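Local coordinates for protein alanine racemase (Corynebacterium glutamicum, PDB 2DY3) that belongs to the alanine racemase family, pairing a TIM-barrel N-terminal domain with a beta-rich C-terminal domain, and binds pyridoxal-5'-phosphate, at residues B[44-49]-B[71-76]; B[60-65]-B[77-82]; B[294-299]-B[309-314]. All blocks are in the same frame, centred on the assembly; numbering follows the deposited sequence.

Contact 1 (B[44-49]-B[71-76]); sequences KVAPVI and IGISQE
A small apolar contact joins A46 and P47 of helix 42-50 to I71 and I73, in the loop between helix 62-70 and strand 76-81. It lies in the barrel domain and is partly buried. Both isoleucines touch with the same atom, the terminal CD1. The CD1 of I71 stands 3.7 Å from A46 CB. It also reaches the proline ring, 4.0 Å from P47 CD and slightly farther from CG, and the two side chains cross at about a right angle. The first torsion of I71 sets CG1 between the backbone N and the carbonyl carbon (chi1 63°), and chi2 then extends CD1 toward the helix. I73 comes to the same methyl group of A46, with its CD1 3.8 Å from A46 CB. That CD1 also touches the helix backbone, 3.7 Å from A46 O. Both isoleucine tips reach this methyl from the loop side, side by side. The helix is kinked at P47, whose N makes no bond to the preceding turn, and I73 CD1 lies 4.0 Å from P47 N. Between the isoleucines, G72 has a positive phi and closes helix 62-70 in a Schellman motif. R69 NH1 of that helix is hydrogen-bonded to I73 O and Q75 O. I73 also packs on A50 and on F57 of strand 56-59. The contact therefore ties helix 42-50 to the loop that enters strand 76-81, with strand 56-59 beside it.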
ATOM      1  N   LYS B  44      -2.903 -12.939  12.568  1.00 21.48           N
ATOM      2  CA  LYS B  44      -2.168 -14.176  12.793  1.00 20.71           C
ATOM      3  C   LYS B  44      -0.931 -13.951  13.664  1.00 20.32           C
ATOM      4  O   LYS B  44      -0.605 -14.776  14.512  1.00 20.93           O
ATOM      5  CB  LYS B  44      -1.730 -14.783  11.457  1.00 21.48           C
ATOM      6  CG  LYS B  44      -2.867 -15.361  10.638  1.00 25.87           C
ATOM      7  CD  LYS B  44      -3.511 -16.539  11.356  1.00 30.39           C
ATOM      8  CE  LYS B  44      -4.688 -17.083  10.566  1.00 33.19           C
ATOM      9  NZ  LYS B  44      -5.688 -16.010  10.293  1.00 38.01           N
ATOM     10  N   VAL B  45      -0.252 -12.825  13.457  1.00 18.17           N
ATOM     11  CA  VAL B  45       0.963 -12.509  14.198  1.00 17.93           C
ATOM     12  C   VAL B  45       0.792 -12.270  15.695  1.00 19.18           C
ATOM     13  O   VAL B  45       1.505 -12.866  16.508  1.00 20.61           O
ATOM     14  CB  VAL B  45       1.674 -11.280  13.585  1.00 17.09           C
ATOM     15  CG1 VAL B  45       2.836 -10.851  14.467  1.00 15.73           C
ATOM     16  CG2 VAL B  45       2.163 -11.617  12.177  1.00 16.82           C
ATOM     17  N   ALA B  46      -0.136 -11.392  16.059  1.00 18.03           N
ATOM     18  CA  ALA B  46      -0.374 -11.067  17.463  1.00 17.19           C
ATOM     19  C   ALA B  46      -0.615 -12.282  18.363  1.00 16.42           C
ATOM     20  O   ALA B  46      -0.085 -12.358  19.468  1.00 15.92           O
ATOM     21  CB  ALA B  46      -1.548 -10.092  17.580  1.00 17.86           C
ATOM     22  N   PRO B  47      -1.437 -13.238  17.914  1.00 16.72           N
ATOM     23  CA  PRO B  47      -1.679 -14.409  18.764  1.00 17.47           C
ATOM     24  C   PRO B  47      -0.410 -15.232  18.985  1.00 19.00           C
ATOM     25  O   PRO B  47      -0.186 -15.783  20.063  1.00 21.45           O
ATOM     26  CB  PRO B  47      -2.750 -15.175  17.996  1.00 15.19           C
ATOM     27  CG  PRO B  47      -3.499 -14.103  17.302  1.00 14.36           C
ATOM     28  CD  PRO B  47      -2.388 -13.207  16.790  1.00 15.44           C
ATOM     29  N   VAL B  48       0.430 -15.313  17.964  1.00 20.53           N
ATOM     30  CA  VAL B  48       1.663 -16.068  18.100  1.00 20.26           C
ATOM     31  C   VAL B  48       2.581 -15.357  19.081  1.00 21.75           C
ATOM     32  O   VAL B  48       3.187 -15.983  19.957  1.00 20.51           O
ATOM     33  CB  VAL B  48       2.370 -16.222  16.745  1.00 22.89           C
ATOM     34  CG1 VAL B  48       3.768 -16.775  16.954  1.00 22.65           C
ATOM     35  CG2 VAL B  48       1.557 -17.152  15.842  1.00 19.53           C
ATOM     36  N   ILE B  49       2.672 -14.038  18.946  1.00 21.12           N
ATOM     37  CA  ILE B  49       3.513 -13.266  19.838  1.00 19.19           C
ATOM     38  C   ILE B  49       2.998 -13.375  21.266  1.00 20.30           C
ATOM     39  O   ILE B  49       3.779 -13.410  22.223  1.00 17.29           O
ATOM     40  CB  ILE B  49       3.546 -11.786  19.422  1.00 19.14           C
ATOM     41  CG1 ILE B  49       4.318 -11.644  18.110  1.00 17.73           C
ATOM     42  CG2 ILE B  49       4.175 -10.949  20.518  1.00 17.60           C
ATOM     43  CD1 ILE B  49       4.443 -10.230  17.617  1.00 14.90           C
ATOM     44  N   ILE B  71      -9.486 -10.124  17.910  1.00 26.20           N
ATOM     45  CA  ILE B  71      -8.897 -11.433  17.663  1.00 27.40           C
ATOM     46  C   ILE B  71      -8.689 -12.234  18.946  1.00 26.58           C
ATOM     47  O   ILE B  71      -8.280 -13.396  18.900  1.00 26.39           O
ATOM     48  CB  ILE B  71      -7.557 -11.331  16.905  1.00 29.10           C
ATOM     49  CG1 ILE B  71      -6.525 -10.589  17.744  1.00 29.34           C
ATOM     50  CG2 ILE B  71      -7.766 -10.621  15.576  1.00 30.54           C
ATOM     51  CD1 ILE B  71      -5.203 -10.418  17.033  1.00 31.90           C
ATOM     52  N   GLY B  72      -8.959 -11.612  20.089  1.00 24.33           N
ATOM     53  CA  GLY B  72      -8.827 -12.324  21.345  1.00 25.17           C
ATOM     54  C   GLY B  72      -7.635 -11.991  22.213  1.00 24.94           C
ATOM     55  O   GLY B  72      -7.415 -12.647  23.231  1.00 25.38           O
ATOM     56  N   ILE B  73      -6.854 -10.993  21.818  1.00 23.04           N
ATOM     57  CA  ILE B  73      -5.705 -10.597  22.617  1.00 20.70           C
ATOM     58  C   ILE B  73      -6.256 -10.104  23.949  1.00 22.01           C
ATOM     59  O   ILE B  73      -7.089  -9.193  23.984  1.00 23.03           O
ATOM     60  CB  ILE B  73      -4.917  -9.453  21.945  1.00 22.15           C
ATOM     61  CG1 ILE B  73      -4.327  -9.935  20.612  1.00 18.03           C
ATOM     62  CG2 ILE B  73      -3.826  -8.954  22.885  1.00 20.63           C
ATOM     63  CD1 ILE B  73      -3.348 -11.079  20.758  1.00 17.15           C
ATOM     64  N   SER B  74      -5.806 -10.713  25.040  1.00 20.72           N
ATOM     65  CA  SER B  74      -6.265 -10.333  26.369  1.00 22.29           C
ATOM     66  C   SER B  74      -5.185  -9.583  27.144  1.00 21.04           C
ATOM     67  O   SER B  74      -5.412  -9.136  28.262  1.00 20.27           O
ATOM     68  CB  SER B  74      -6.704 -11.577  27.154  1.00 23.85           C
ATOM     69  OG  SER B  74      -5.644 -12.514  27.259  1.00 26.37           O
ATOM     70  N   GLN B  75      -4.008  -9.445  26.552  1.00 21.14           N
ATOM     71  CA  GLN B  75      -2.930  -8.718  27.213  1.00 23.08           C
ATOM     72  C   GLN B  75      -3.200  -7.211  27.217  1.00 22.25           C
ATOM     73  O   GLN B  75      -4.077  -6.714  26.507  1.00 21.89           O
ATOM     74  CB  GLN B  75      -1.588  -8.959  26.504  1.00 24.96           C
ATOM     75  CG  GLN B  75      -0.939 -10.325  26.713  1.00 26.08           C
ATOM     76  CD  GLN B  75      -1.751 -11.465  26.131  1.00 28.52           C
ATOM     77  OE1 GLN B  75      -2.408 -11.315  25.101  1.00 28.30           O
ATOM     78  NE2 GLN B  75      -1.695 -12.620  26.782  1.00 29.45           N
ATOM     79  N   GLU B  76      -2.426  -6.498  28.025  1.00 20.76           N
ATOM     80  CA  GLU B  76      -2.499  -5.048  28.123  1.00 20.53           C
ATOM     81  C   GLU B  76      -2.266  -4.490  26.707  1.00 19.36           C
ATOM     82  O   GLU B  76      -1.374  -4.957  25.995  1.00 17.35           O
ATOM     83  CB  GLU B  76      -1.394  -4.575  29.065  1.00 21.16           C
ATOM     84  CG  GLU B  76      -1.295  -3.088  29.290  1.00 24.62           C
ATOM     85  CD  GLU B  76      -0.128  -2.739  30.197  1.00 27.06           C
ATOM     86  OE1 GLU B  76       0.018  -3.398  31.250  1.00 28.57           O
ATOM     87  OE2 GLU B  76       0.641  -1.807  29.868  1.00 27.42           O
TER

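Contact 2 (B[60-65]-B[77-82]); sequences ATLAEA and VLCWIW. With PLP (pyridoxal-5'-phosphate), chain F.
A60 and I81 meet through the backbone where strand 56-59 gives way to helix 62-70, beside strand 76-81. The pairing belongs to a parallel beta-alpha-beta unit of the barrel. I81 N donates to A60 O in a bent bond (139° at the hydrogen); the modelled 2.5 Å is too short to take literally. A water adds a second link, accepting from L62 N and donating to I81 O. T61 CA-H also points at I81 O.

Within 60-65, T61 and E64 form a capping box. T61 OG1 accepts from E64 N. In return, E64 OE1 takes both A60 N, nearly along its C-O axis, and T61 N, from above the carboxylate plane. E64 OE2 bonds to A35 N and makes a salt bridge with R355 of the second subunit.

Apolar contacts fill the rest. L62 CD1 packs against W82 CB at 3.6 Å. The 3.3 Å from L62 CD1 to C79 SG is doubtful, with L62 in a strained rotamer. A65 CB touches V77 CG1 at 3.9 Å and C79 CB at 4.0 Å. A60 CB meets I81 CD1 at 3.8 Å.

With CG between the backbone N and the carbonyl carbon (chi1 50°), the W80 indole lies between A60 and PLP. A60 CA sits over its five-membered ring in a CH-pi contact, 4.1 Å from the centroid. PLP C2A lies over the opposite face, and W80 NE1 is 3.5 Å from PLP O3. The chemistry implies that W80 presents a flat face to PLP, backed by A60, while E64 connects the helix start to the subunit interface.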
ATOM      1  N   ALA B  60      -0.877   2.094  17.077  1.00 15.07           N
ATOM      2  CA  ALA B  60      -1.048   3.522  16.867  1.00 15.97           C
ATOM      3  C   ALA B  60      -2.472   3.997  17.078  1.00 15.49           C
ATOM      4  O   ALA B  60      -2.718   4.887  17.889  1.00 17.44           O
ATOM      5  CB  ALA B  60      -0.596   3.902  15.464  1.00 14.94           C
ATOM      6  N   THR B  61      -3.415   3.390  16.360  1.00 14.34           N
ATOM      7  CA  THR B  61      -4.798   3.839  16.421  1.00 13.44           C
ATOM      8  C   THR B  61      -5.798   3.059  17.270  1.00 13.65           C
ATOM      9  O   THR B  61      -5.558   1.932  17.684  1.00 11.28           O
ATOM     10  CB  THR B  61      -5.387   3.949  14.994  1.00 13.96           C
ATOM     11  OG1 THR B  61      -5.576   2.637  14.447  1.00 13.95           O
ATOM     12  CG2 THR B  61      -4.443   4.733  14.088  1.00 11.51           C
ATOM     13  N   LEU B  62      -6.931   3.711  17.508  1.00 13.25           N
ATOM     14  CA  LEU B  62      -8.041   3.164  18.268  1.00 13.40           C
ATOM     15  C   LEU B  62      -8.519   1.908  17.563  1.00 13.94           C
ATOM     16  O   LEU B  62      -8.760   0.878  18.192  1.00 15.28           O
ATOM     17  CB  LEU B  62      -9.177   4.186  18.299  1.00 14.99           C
ATOM     18  CG  LEU B  62      -9.512   5.019  19.538  1.00 18.80           C
ATOM     19  CD1 LEU B  62      -8.322   5.150  20.478  1.00 16.16           C
ATOM     20  CD2 LEU B  62     -10.022   6.377  19.068  1.00 16.10           C
ATOM     21  N   ALA B  63      -8.656   2.009  16.244  1.00 13.91           N
ATOM     22  CA  ALA B  63      -9.116   0.898  15.432  1.00 14.46           C
ATOM     23  C   ALA B  63      -8.182  -0.307  15.509  1.00 14.53           C
ATOM     24  O   ALA B  63      -8.648  -1.443  15.540  1.00 14.10           O
ATOM     25  CB  ALA B  63      -9.300   1.350  13.975  1.00 14.61           C
ATOM     26  N   GLU B  64      -6.871  -0.071  15.542  1.00 13.93           N
ATOM     27  CA  GLU B  64      -5.917  -1.183  15.636  1.00 12.32           C
ATOM     28  C   GLU B  64      -6.015  -1.830  17.010  1.00 12.04           C
ATOM     29  O   GLU B  64      -5.980  -3.051  17.138  1.00 12.78           O
ATOM     30  CB  GLU B  64      -4.481  -0.703  15.413  1.00 10.44           C
ATOM     31  CG  GLU B  64      -4.216  -0.157  14.015  1.00 10.36           C
ATOM     32  CD  GLU B  64      -2.804   0.374  13.868  1.00 11.43           C
ATOM     33  OE1 GLU B  64      -2.319   1.016  14.817  1.00 11.28           O
ATOM     34  OE2 GLU B  64      -2.183   0.154  12.804  1.00 15.76           O
ATOM     35  N   ALA B  65      -6.131  -1.004  18.041  1.00 13.51           N
ATOM     36  CA  ALA B  65      -6.245  -1.527  19.396  1.00 15.12           C
ATOM     37  C   ALA B  65      -7.516  -2.372  19.511  1.00 14.91           C
ATOM     38  O   ALA B  65      -7.495  -3.463  20.079  1.00 17.12           O
ATOM     39  CB  ALA B  65      -6.276  -0.384  20.402  1.00 13.37           C
ATOM     40  N   VAL B  77      -3.071  -3.512  26.300  1.00 17.49           N
ATOM     41  CA  VAL B  77      -2.942  -2.904  24.976  1.00 14.46           C
ATOM     42  C   VAL B  77      -2.862  -1.378  25.079  1.00 14.94           C
ATOM     43  O   VAL B  77      -3.692  -0.754  25.735  1.00 15.89           O
ATOM     44  CB  VAL B  77      -4.139  -3.279  24.059  1.00 14.05           C
ATOM     45  CG1 VAL B  77      -4.055  -2.495  22.735  1.00 14.02           C
ATOM     46  CG2 VAL B  77      -4.128  -4.781  23.767  1.00 11.19           C
ATOM     47  N   LEU B  78      -1.862  -0.787  24.429  1.00 13.77           N
ATOM     48  CA  LEU B  78      -1.669   0.666  24.441  1.00 13.45           C
ATOM     49  C   LEU B  78      -1.848   1.264  23.044  1.00 14.38           C
ATOM     50  O   LEU B  78      -1.343   0.738  22.057  1.00 16.51           O
ATOM     51  CB  LEU B  78      -0.277   1.015  24.968  1.00 12.10           C
ATOM     52  CG  LEU B  78       0.116   2.499  24.998  1.00 15.39           C
ATOM     53  CD1 LEU B  78      -0.824   3.310  25.889  1.00 16.11           C
ATOM     54  CD2 LEU B  78       1.541   2.611  25.505  1.00 12.82           C
ATOM     55  N   CYS B  79      -2.571   2.377  22.982  1.00 15.87           N
ATOM     56  CA  CYS B  79      -2.854   3.082  21.735  1.00 17.42           C
ATOM     57  C   CYS B  79      -2.363   4.532  21.895  1.00 15.46           C
ATOM     58  O   CYS B  79      -2.663   5.185  22.892  1.00 15.27           O
ATOM     59  CB  CYS B  79      -4.374   2.989  21.487  1.00 18.71           C
ATOM     60  SG  CYS B  79      -5.172   4.304  20.598  1.00 28.15           S
ATOM     61  N   TRP B  80      -1.602   5.044  20.933  1.00 15.71           N
ATOM     62  CA  TRP B  80      -1.097   6.407  21.085  1.00 16.65           C
ATOM     63  C   TRP B  80      -1.450   7.461  20.034  1.00 16.88           C
ATOM     64  O   TRP B  80      -0.975   8.593  20.120  1.00 18.20           O
ATOM     65  CB  TRP B  80       0.426   6.378  21.304  1.00 15.69           C
ATOM     66  CG  TRP B  80       1.174   5.550  20.315  1.00 16.81           C
ATOM     67  CD1 TRP B  80       1.480   5.884  19.030  1.00 17.78           C
ATOM     68  CD2 TRP B  80       1.669   4.221  20.515  1.00 19.48           C
ATOM     69  NE1 TRP B  80       2.132   4.842  18.414  1.00 20.00           N
ATOM     70  CE2 TRP B  80       2.259   3.809  19.305  1.00 19.16           C
ATOM     71  CE3 TRP B  80       1.667   3.338  21.601  1.00 19.39           C
ATOM     72  CZ2 TRP B  80       2.838   2.553  19.147  1.00 20.13           C
ATOM     73  CZ3 TRP B  80       2.242   2.090  21.442  1.00 21.04           C
ATOM     74  CH2 TRP B  80       2.819   1.708  20.226  1.00 20.47           C
ATOM     75  N   ILE B  81      -2.274   7.111  19.053  1.00 15.24           N
ATOM     76  CA  ILE B  81      -2.674   8.088  18.041  1.00 14.47           C
ATOM     77  C   ILE B  81      -4.192   8.114  17.908  1.00 14.93           C
ATOM     78  O   ILE B  81      -4.789   7.274  17.235  1.00 15.21           O
ATOM     79  CB  ILE B  81      -2.049   7.792  16.651  1.00 13.00           C
ATOM     80  CG1 ILE B  81      -0.525   7.898  16.725  1.00 15.29           C
ATOM     81  CG2 ILE B  81      -2.547   8.802  15.638  1.00 10.87           C
ATOM     82  CD1 ILE B  81       0.176   7.669  15.393  1.00 16.70           C
ATOM     83  N   TRP B  82      -4.804   9.085  18.574  1.00 14.60           N
ATOM     84  CA  TRP B  82      -6.251   9.266  18.561  1.00 14.43           C
ATOM     85  C   TRP B  82      -6.523  10.718  18.919  1.00 14.09           C
ATOM     86  O   TRP B  82      -5.616  11.426  19.346  1.00 11.37           O
ATOM     87  CB  TRP B  82      -6.919   8.371  19.611  1.00 13.89           C
ATOM     88  CG  TRP B  82      -6.433   8.612  21.024  1.00 13.17           C
ATOM     89  CD1 TRP B  82      -5.267   8.162  21.576  1.00 16.28           C
ATOM     90  CD2 TRP B  82      -7.107   9.346  22.061  1.00 13.39           C
ATOM     91  NE1 TRP B  82      -5.175   8.563  22.889  1.00 13.19           N
ATOM     92  CE2 TRP B  82      -6.290   9.291  23.212  1.00 15.21           C
ATOM     93  CE3 TRP B  82      -8.320  10.041  22.130  1.00 11.81           C
ATOM     94  CZ2 TRP B  82      -6.647   9.906  24.419  1.00 13.03           C
ATOM     95  CZ3 TRP B  82      -8.673  10.652  23.325  1.00 13.20           C
ATOM     96  CH2 TRP B  82      -7.838  10.581  24.455  1.00 12.93           C
TER
HETATM   97  N1  PLP F 401       6.928   2.887  20.053  1.00 28.09           N
HETATM   98  C2  PLP F 401       6.184   3.810  19.311  1.00 28.04           C
HETATM   99  C2A PLP F 401       5.519   4.976  20.023  1.00 28.10           C
HETATM  100  C3  PLP F 401       6.080   3.634  17.910  1.00 28.17           C
HETATM  101  O3  PLP F 401       5.358   4.537  17.157  1.00 30.92           O
HETATM  102  C4  PLP F 401       6.724   2.521  17.286  1.00 26.28           C
HETATM  103  C4A PLP F 401       6.676   2.297  15.752  1.00 27.00           C
HETATM  104  C5  PLP F 401       7.489   1.611  18.097  1.00 26.57           C
HETATM  105  C6  PLP F 401       7.570   1.810  19.465  1.00 27.20           C
HETATM  106  C5A PLP F 401       8.220   0.435  17.524  1.00 25.76           C
HETATM  107  O4P PLP F 401       9.509   0.815  17.060  1.00 24.04           O
HETATM  108  P   PLP F 401      10.604  -0.165  16.373  1.00 22.25           P
HETATM  109  O1P PLP F 401       9.982  -0.841  15.240  1.00 19.09           O
HETATM  110  O2P PLP F 401      11.644   0.784  15.977  1.00 22.17           O
HETATM  111  O3P PLP F 401      10.971  -1.089  17.468  1.00 20.59           O
HETATM  112  O   HOH W   1      -7.210   6.763  16.534  1.00 12.31           O

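Contact 3 (B[294-299]-B[309-314]); sequences LDYPQV and ISLGDN
The first torsion of Y296 places CG anti to its carbonyl carbon (chi1 -63°), and the ring reaches L311 across the hairpin. In L311, CG is likewise anti to the carbonyl carbon (chi1 -50°), and its CD2 lies over one ring face of Y296. This is a CH-pi contact, 4.2 Å from CD2 to the ring centroid. S310 O meets the same ring at its edge, 3.5 Å from Y296 CD2. At the base of the ring, Y296 CB touches I309 CD1 at 3.9 Å.

The strands 294-299 and 307-312 form an antiparallel beta hairpin. Q298 and I309 are a non-hydrogen-bonded pair. Next to them, S310 N donates to P297 O at 3.0 Å in a nearly straight bond (161°). P297 CG comes tightly against S310 OG (3.1 Å). V299 CG1 also touches S310 OG, from another direction, 3.7 Å away.

L311 and G312 both face F267 in a classic beta bulge, and a type II' turn runs from L311 to N314. A water joins Y296 OH to N314 OD1, which also accepts from V318 N. Q298 OE1 bonds to G285 N outside the hairpin. The chemistry implies a tyrosine with two kinds of surroundings: its ring packs on L311 CD2 and S310 O, while its hydroxyl is a polar end linked through water to the turn.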
ATOM      1  N   LEU B 294      19.401 -17.428  -7.853  1.00 19.54           N
ATOM      2  CA  LEU B 294      20.233 -16.590  -8.716  1.00 20.91           C
ATOM      3  C   LEU B 294      19.581 -15.243  -9.038  1.00 19.53           C
ATOM      4  O   LEU B 294      18.375 -15.154  -9.239  1.00 19.76           O
ATOM      5  CB  LEU B 294      20.589 -17.328 -10.011  1.00 21.86           C
ATOM      6  CG  LEU B 294      21.610 -18.465  -9.872  1.00 23.54           C
ATOM      7  CD1 LEU B 294      22.264 -18.708 -11.203  1.00 26.45           C
ATOM      8  CD2 LEU B 294      22.677 -18.094  -8.867  1.00 25.13           C
ATOM      9  N   ASP B 295      20.395 -14.195  -9.075  1.00 20.59           N
ATOM     10  CA  ASP B 295      19.907 -12.851  -9.342  1.00 21.04           C
ATOM     11  C   ASP B 295      19.710 -12.510 -10.809  1.00 20.38           C
ATOM     12  O   ASP B 295      20.429 -12.986 -11.679  1.00 20.35           O
ATOM     13  CB  ASP B 295      20.848 -11.813  -8.728  1.00 23.37           C
ATOM     14  CG  ASP B 295      20.746 -11.748  -7.217  1.00 26.75           C
ATOM     15  OD1 ASP B 295      19.828 -12.377  -6.651  1.00 25.29           O
ATOM     16  OD2 ASP B 295      21.580 -11.055  -6.597  1.00 28.12           O
ATOM     17  N   TYR B 296      18.713 -11.672 -11.060  1.00 19.33           N
ATOM     18  CA  TYR B 296      18.390 -11.188 -12.392  1.00 17.53           C
ATOM     19  C   TYR B 296      17.923  -9.754 -12.161  1.00 18.20           C
ATOM     20  O   TYR B 296      16.911  -9.510 -11.503  1.00 17.28           O
ATOM     21  CB  TYR B 296      17.280 -12.033 -13.030  1.00 16.92           C
ATOM     22  CG  TYR B 296      17.669 -13.479 -13.257  1.00 15.43           C
ATOM     23  CD1 TYR B 296      17.344 -14.465 -12.332  1.00 15.69           C
ATOM     24  CD2 TYR B 296      18.384 -13.853 -14.388  1.00 14.69           C
ATOM     25  CE1 TYR B 296      17.721 -15.785 -12.531  1.00 13.16           C
ATOM     26  CE2 TYR B 296      18.766 -15.163 -14.595  1.00 12.42           C
ATOM     27  CZ  TYR B 296      18.437 -16.127 -13.668  1.00 15.72           C
ATOM     28  OH  TYR B 296      18.828 -17.429 -13.882  1.00 14.76           O
ATOM     29  N   PRO B 297      18.672  -8.783 -12.694  1.00 18.06           N
ATOM     30  CA  PRO B 297      18.384  -7.354 -12.566  1.00 18.29           C
ATOM     31  C   PRO B 297      17.085  -6.891 -13.207  1.00 18.08           C
ATOM     32  O   PRO B 297      16.728  -7.321 -14.304  1.00 19.16           O
ATOM     33  CB  PRO B 297      19.599  -6.707 -13.209  1.00 17.12           C
ATOM     34  CG  PRO B 297      19.898  -7.659 -14.326  1.00 19.54           C
ATOM     35  CD  PRO B 297      19.793  -9.006 -13.623  1.00 18.28           C
ATOM     36  N   GLN B 298      16.377  -6.017 -12.501  1.00 17.68           N
ATOM     37  CA  GLN B 298      15.135  -5.450 -13.003  1.00 19.14           C
ATOM     38  C   GLN B 298      15.573  -4.460 -14.076  1.00 20.20           C
ATOM     39  O   GLN B 298      16.611  -3.817 -13.936  1.00 20.33           O
ATOM     40  CB  GLN B 298      14.388  -4.740 -11.862  1.00 18.94           C
ATOM     41  CG  GLN B 298      13.171  -3.904 -12.264  1.00 18.67           C
ATOM     42  CD  GLN B 298      13.559  -2.591 -12.914  1.00 20.29           C
ATOM     43  OE1 GLN B 298      14.624  -2.045 -12.631  1.00 19.85           O
ATOM     44  NE2 GLN B 298      12.690  -2.069 -13.776  1.00 17.60           N
ATOM     45  N   VAL B 299      14.800  -4.357 -15.150  1.00 19.85           N
ATOM     46  CA  VAL B 299      15.127  -3.444 -16.240  1.00 20.57           C
ATOM     47  C   VAL B 299      13.884  -2.730 -16.750  1.00 20.19           C
ATOM     48  O   VAL B 299      12.774  -3.242 -16.641  1.00 17.53           O
ATOM     49  CB  VAL B 299      15.748  -4.194 -17.441  1.00 19.62           C
ATOM     50  CG1 VAL B 299      17.102  -4.759 -17.066  1.00 21.76           C
ATOM     51  CG2 VAL B 299      14.815  -5.304 -17.886  1.00 21.07           C
ATOM     52  N   ILE B 309      12.604  -8.172 -15.861  1.00 16.24           N
ATOM     53  CA  ILE B 309      13.958  -8.505 -15.436  1.00 16.76           C
ATOM     54  C   ILE B 309      14.686  -9.114 -16.630  1.00 19.03           C
ATOM     55  O   ILE B 309      14.062  -9.745 -17.495  1.00 17.25           O
ATOM     56  CB  ILE B 309      13.957  -9.533 -14.274  1.00 16.90           C
ATOM     57  CG1 ILE B 309      13.350 -10.858 -14.744  1.00 15.00           C
ATOM     58  CG2 ILE B 309      13.159  -8.991 -13.097  1.00 14.01           C
ATOM     59  CD1 ILE B 309      13.435 -11.961 -13.703  1.00 13.40           C
ATOM     60  N   SER B 310      16.000  -8.917 -16.686  1.00 19.72           N
ATOM     61  CA  SER B 310      16.782  -9.461 -17.782  1.00 22.56           C
ATOM     62  C   SER B 310      17.411 -10.789 -17.387  1.00 21.09           C
ATOM     63  O   SER B 310      18.040 -10.915 -16.336  1.00 20.54           O
ATOM     64  CB  SER B 310      17.869  -8.471 -18.225  1.00 24.66           C
ATOM     65  OG  SER B 310      18.722  -8.121 -17.153  1.00 28.89           O
ATOM     66  N   LEU B 311      17.224 -11.780 -18.245  1.00 20.67           N
ATOM     67  CA  LEU B 311      17.753 -13.112 -18.022  1.00 20.27           C
ATOM     68  C   LEU B 311      19.054 -13.278 -18.807  1.00 20.37           C
ATOM     69  O   LEU B 311      19.729 -14.303 -18.706  1.00 21.26           O
ATOM     70  CB  LEU B 311      16.735 -14.148 -18.504  1.00 18.48           C
ATOM     71  CG  LEU B 311      15.296 -13.992 -18.002  1.00 18.21           C
ATOM     72  CD1 LEU B 311      14.415 -15.073 -18.624  1.00 15.67           C
ATOM     73  CD2 LEU B 311      15.271 -14.089 -16.479  1.00 16.88           C
ATOM     74  N   GLY B 312      19.409 -12.264 -19.587  1.00 21.47           N
ATOM     75  CA  GLY B 312      20.610 -12.374 -20.395  1.00 22.19           C
ATOM     76  C   GLY B 312      20.313 -13.437 -21.434  1.00 22.13           C
ATOM     77  O   GLY B 312      19.265 -13.391 -22.080  1.00 22.04           O
ATOM     78  N   ASP B 313      21.206 -14.407 -21.596  1.00 21.30           N
ATOM     79  CA  ASP B 313      20.964 -15.469 -22.567  1.00 22.88           C
ATOM     80  C   ASP B 313      20.180 -16.589 -21.896  1.00 20.68           C
ATOM     81  O   ASP B 313      20.008 -17.667 -22.458  1.00 21.13           O
ATOM     82  CB  ASP B 313      22.287 -16.005 -23.118  1.00 26.83           C
ATOM     83  CG  ASP B 313      23.142 -16.634 -22.052  1.00 30.52           C
ATOM     84  OD1 ASP B 313      23.405 -15.972 -21.024  1.00 33.19           O
ATOM     85  OD2 ASP B 313      23.550 -17.797 -22.243  1.00 37.25           O
ATOM     86  N   ASN B 314      19.703 -16.310 -20.687  1.00 18.67           N
ATOM     87  CA  ASN B 314      18.931 -17.265 -19.905  1.00 19.43           C
ATOM     88  C   ASN B 314      19.589 -18.646 -19.857  1.00 18.56           C
ATOM     89  O   ASN B 314      18.989 -19.648 -20.244  1.00 19.82           O
ATOM     90  CB  ASN B 314      17.506 -17.376 -20.467  1.00 17.10           C
ATOM     91  CG  ASN B 314      16.571 -18.123 -19.532  1.00 16.44           C
ATOM     92  OD1 ASN B 314      16.759 -18.108 -18.316  1.00 16.60           O
ATOM     93  ND2 ASN B 314      15.551 -18.762 -20.092  1.00 17.11           N
TER
HETATM   94  O   HOH W   2      18.929 -17.929 -16.668  1.00 19.45           O

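Contact 2 is the buried core contact; contacts 1 and 3 are partly buried. Contacts 1 and 2 belong to the barrel domain, with centres 15 Å apart. Their segments adjoin in sequence and alternate along the chain. The loop 71-76 of contact 1 leads directly into segment 77-82 of contact 2, so contact 1 ends where that segment begins. Contact 3 belongs to the C-terminal beta domain, its centre 41 and 44 Å from the other two. The chemistry follows the place. Contact 1 is purely apolar, contact 2 combines backbone pairing, apolar packing and a tryptophan face on PLP, and contact 3 is a hairpin with a tyrosine across it.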